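Local structure of probable oxidoreductase protein (Rhizobium etli, 4FB5) at residues E309-G312 with S313-G316. The protein belongs to the GFO/IDH/MocA family and is probably an oxidoreductase that uses a nicotinamide adenine dinucleotide cofactor, as its Rossmann-type domain suggests. Numbering follows the deposited sequence.
Sequences EGPG and SEQG
A type I beta turn, P311-G312-S313-E314, forms the tip of the connection between two antiparallel strands, and E314 N closes it by donating to P311 O at 3.0 Å, with a nearly straight N-H...O angle of 160°. The type follows from the two central residues, G312 and S313, whose backbone angles both lie near those of a type I turn. E314 folds back over this turn: its chain bends at chi2 (85°) and slants across the proline, and OE1 comes to P311 CB, 3.6 Å away. Its other oxygen, OE2, accepts from S313 OG at 2.8 Å, met from above the carboxylate plane. Beyond the turn, Q315 reaches back across the loop with its chain extended past CG, which passes 3.5 Å from P311 O. That extension carries OE1 to E309 N at 2.9 Å, a weak hydrogen bond because the N-H is poorly aimed, while NE2 is hydrogen-bonded to the hydroxyl of Y306. With an alanine here instead of Q315, E309 N and Y306 OH would probably lose this amide partner, and the loop would be less tied to its own base. The turn projects beyond strands 302-307 and 316-321, the latter outermost in the chain's large mixed sheet, and meets a second subunit, where H162 of that chain hydrogen-bonds E314 OE2 and its H326 bonds S313 O.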
# COMPACT_ATOMS: atom_id res chain seq x y z
N GLU A 309 12.94 -11.79 -14.78
CA GLU A 309 14.39 -11.72 -14.92
C GLU A 309 14.95 -12.06 -13.57
O GLU A 309 14.87 -11.24 -12.63
CB GLU A 309 14.83 -10.26 -15.24
CG GLU A 309 15.94 -10.09 -16.32
CD GLU A 309 17.09 -9.16 -15.88
OE1 GLU A 309 16.95 -7.91 -15.96
OE2 GLU A 309 18.16 -9.69 -15.47
N GLY A 310 15.48 -13.27 -13.44
CA GLY A 310 16.10 -13.64 -12.18
C GLY A 310 15.43 -14.83 -11.53
O GLY A 310 14.55 -15.44 -12.12
N PRO A 311 15.87 -15.18 -10.31
CA PRO A 311 15.30 -16.38 -9.68
C PRO A 311 13.82 -16.16 -9.41
O PRO A 311 13.40 -15.08 -8.96
CB PRO A 311 16.09 -16.53 -8.38
CG PRO A 311 17.42 -15.82 -8.68
CD PRO A 311 17.08 -14.68 -9.62
N GLY A 312 13.04 -17.20 -9.71
CA GLY A 312 11.58 -17.13 -9.65
C GLY A 312 11.06 -16.90 -8.25
O GLY A 312 9.97 -16.34 -8.07
N SER A 313 11.83 -17.33 -7.25
CA SER A 313 11.36 -17.13 -5.88
C SER A 313 11.64 -15.72 -5.35
O SER A 313 11.37 -15.45 -4.19
CB SER A 313 11.94 -18.19 -4.97
OG SER A 313 13.35 -18.07 -4.97
N GLU A 314 12.20 -14.84 -6.18
CA GLU A 314 12.34 -13.43 -5.80
C GLU A 314 11.84 -12.53 -6.90
O GLU A 314 12.41 -11.50 -7.21
CB GLU A 314 13.77 -13.01 -5.41
CG GLU A 314 14.25 -13.59 -4.09
CD GLU A 314 14.83 -15.00 -4.23
OE1 GLU A 314 15.75 -15.22 -5.07
OE2 GLU A 314 14.37 -15.89 -3.51
N GLN A 315 10.74 -12.88 -7.49
CA GLN A 315 10.21 -11.94 -8.42
C GLN A 315 9.06 -11.14 -7.82
O GLN A 315 8.34 -11.61 -6.92
CB GLN A 315 9.89 -12.64 -9.74
CG GLN A 315 11.22 -12.83 -10.54
CD GLN A 315 11.07 -13.25 -12.00
OE1 GLN A 315 12.08 -13.49 -12.65
NE2 GLN A 315 9.83 -13.33 -12.52
N GLY A 316 8.92 -9.92 -8.30
CA GLY A 316 7.81 -9.16 -7.93
C GLY A 316 8.10 -7.77 -8.32
O GLY A 316 9.20 -7.43 -8.76